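Long-range contact in putative oxidoreductase (Magnetospirillum magnetotacticum, PDB 3C1A), which is probably an NAD(P)-dependent oxidoreductase of the Gfo/Idh/MocA family, with a Rossmann-fold nucleotide-binding domain and a C-terminal beta-sheet domain: residues A[206-211]-A[223-228]. Sequence-based numbering, arbitrary orientation.
Sequences AGDVTL and RLCNTM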
loop_
_atom_site.group_PDB
_atom_site.type_symbol
_atom_site.label_atom_id
_atom_site.label_comp_id
_atom_site.label_asym_id
_atom_site.label_seq_id
_atom_site.Cartn_x
_atom_site.Cartn_y
_atom_site.Cartn_z
ATOM N N ALA A 206 7.020 15.698 13.552
ATOM C CA ALA A 206 5.849 15.448 14.373
ATOM C C ALA A 206 4.803 16.434 13.855
ATOM O O ALA A 206 5.041 17.652 13.845
ATOM C CB ALA A 206 6.160 15.739 15.849
ATOM N N GLY A 207 3.664 15.920 13.403
ATOM C CA GLY A 207 2.645 16.791 12.865
ATOM C C GLY A 207 1.356 16.186 12.376
ATOM O O GLY A 207 1.060 15.006 12.600
ATOM N N ASP A 208 0.598 17.059 11.718
ATOM C CA ASP A 208 -0.808 16.880 11.360
ATOM C C ASP A 208 -1.016 17.541 10.007
ATOM O O ASP A 208 -0.962 18.756 9.938
ATOM C CB ASP A 208 -1.674 17.587 12.401
ATOM C CG ASP A 208 -3.181 17.278 12.275
ATOM O OD1 ASP A 208 -3.608 16.608 11.298
ATOM O OD2 ASP A 208 -3.965 17.760 13.162
ATOM N N VAL A 209 -1.259 16.741 8.952
ATOM C CA VAL A 209 -1.432 17.267 7.608
ATOM C C VAL A 209 -2.719 16.699 7.026
ATOM O O VAL A 209 -3.136 15.585 7.362
ATOM C CB VAL A 209 -0.242 16.974 6.691
ATOM C CG1 VAL A 209 -0.061 15.463 6.512
ATOM C CG2 VAL A 209 -0.401 17.667 5.330
ATOM N N THR A 210 -3.410 17.533 6.259
ATOM C CA THR A 210 -4.514 17.075 5.436
ATOM C C THR A 210 -4.202 17.289 3.954
ATOM O O THR A 210 -3.868 18.412 3.544
ATOM C CB THR A 210 -5.852 17.714 5.835
ATOM O OG1 THR A 210 -6.246 17.162 7.110
ATOM C CG2 THR A 210 -6.929 17.350 4.779
ATOM N N LEU A 211 -4.294 16.205 3.175
ATOM C CA LEU A 211 -4.202 16.251 1.717
ATOM C C LEU A 211 -5.588 16.403 1.114
ATOM O O LEU A 211 -6.485 15.651 1.453
ATOM C CB LEU A 211 -3.537 14.997 1.133
ATOM C CG LEU A 211 -2.193 14.587 1.730
ATOM C CD1 LEU A 211 -1.615 13.490 0.896
ATOM C CD2 LEU A 211 -1.233 15.769 1.840
ATOM N N ARG A 223 -6.385 12.830 6.065
ATOM C CA ARG A 223 -5.668 13.325 7.243
ATOM C C ARG A 223 -4.636 12.300 7.764
ATOM O O ARG A 223 -4.959 11.133 7.982
ATOM C CB ARG A 223 -6.639 13.728 8.347
ATOM C CG ARG A 223 -5.979 14.571 9.460
ATOM C CD ARG A 223 -6.730 14.500 10.764
ATOM N NE ARG A 223 -6.009 15.203 11.819
ATOM C CZ ARG A 223 -6.232 15.032 13.123
ATOM N NH1 ARG A 223 -7.183 14.209 13.567
ATOM N NH2 ARG A 223 -5.510 15.725 13.999
ATOM N N LEU A 224 -3.399 12.786 7.924
ATOM C CA LEU A 224 -2.243 12.063 8.472
ATOM C C LEU A 224 -1.683 12.872 9.657
ATOM O O LEU A 224 -1.248 14.035 9.484
ATOM C CB LEU A 224 -1.129 11.910 7.430
ATOM C CG LEU A 224 -1.514 11.590 5.979
ATOM C CD1 LEU A 224 -0.331 11.749 4.985
ATOM C CD2 LEU A 224 -2.151 10.185 5.893
ATOM N N CYS A 225 -1.698 12.250 10.822
ATOM C CA CYS A 225 -1.219 12.827 12.075
ATOM C C CYS A 225 -0.507 11.801 12.976
ATOM O O CYS A 225 -1.091 10.780 13.363
ATOM C CB CYS A 225 -2.369 13.454 12.796
ATOM S SG CYS A 225 -1.858 14.136 14.391
ATOM N N ASN A 226 0.775 12.058 13.257
ATOM C CA ASN A 226 1.612 11.127 14.026
ATOM C C ASN A 226 1.776 11.538 15.504
ATOM O O ASN A 226 2.717 11.089 16.193
ATOM C CB ASN A 226 2.972 10.873 13.363
ATOM C CG ASN A 226 3.871 12.121 13.299
ATOM O OD1 ASN A 226 3.440 13.218 13.622
ATOM N ND2 ASN A 226 5.123 11.937 12.866
ATOM N N THR A 227 0.821 12.336 16.000
ATOM C CA THR A 227 0.823 12.768 17.391
ATOM C C THR A 227 -0.488 12.421 18.107
ATOM O O THR A 227 -0.836 13.076 19.069
ATOM C CB THR A 227 1.135 14.271 17.485
ATOM O OG1 THR A 227 0.158 15.037 16.765
ATOM C CG2 THR A 227 2.494 14.580 16.900
HETATM N N MSE A 228 -1.212 11.401 17.657
HETATM C CA MSE A 228 -2.514 11.048 18.236
HETATM C C MSE A 228 -2.644 9.547 18.410
HETATM O O MSE A 228 -1.844 8.773 17.883
HETATM C CB MSE A 228 -3.689 11.564 17.370
HETATM C CG MSE A 228 -3.722 10.963 16.013
HETATM SE SE MSE A 228 -5.127 11.502 14.830
HETATM C CE MSE A 228 -6.349 10.074 15.141
#
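Val209 and Leu224 form the central hydrogen-bonded pair of an antiparallel beta hairpin, a compact example of how one hairpin serves two unlike environments. Their backbones exchange two nearly straight bonds, Val209 N to Leu224 O at 2.8 Å and Leu224 N to Val209 O at 2.9 Å. The side chains run side by side on the buried face, Val209 CG1 lying 3.8 Å from Leu224 CB. Just past the end of the strand, Asn226 keeps the pairing going: its N donates to Gly207 O, and its side-chain OD1 accepts from Gly207 N at 2.7 Å. Asn226 CG sits between the backbone N and the carbonyl carbon (chi1 65°), and Gly207 N lies in the plane of the Asn226 side-chain carbonyl.

On the face of Asp208, Thr210 and Arg223 the contact is polar, and these three residues are partly exposed. Extended from CG to NE, Arg223 reaches diagonally past Thr210 and grips Asp208 side-on, NE to OD1 at 2.8 Å and NH2 to OD2 at 2.7 Å. The carboxylate and guanidinium planes are 45° apart, and NH2 approaches OD2 from above the carboxylate plane. Arg223 NH1 forms a second salt bridge, with Glu154 OE2. A leucine in place of Arg223 would probably leave the carboxylates of Asp208 and Glu154 without their shared cationic mate.

Strand 190-201 flanks strand 204-215 on its far edge, strand 148-158 continues the sheet beyond strand 218-225, and helix 168-184 covers the Val209 and Leu224 face, as in the C-terminal domain of this family.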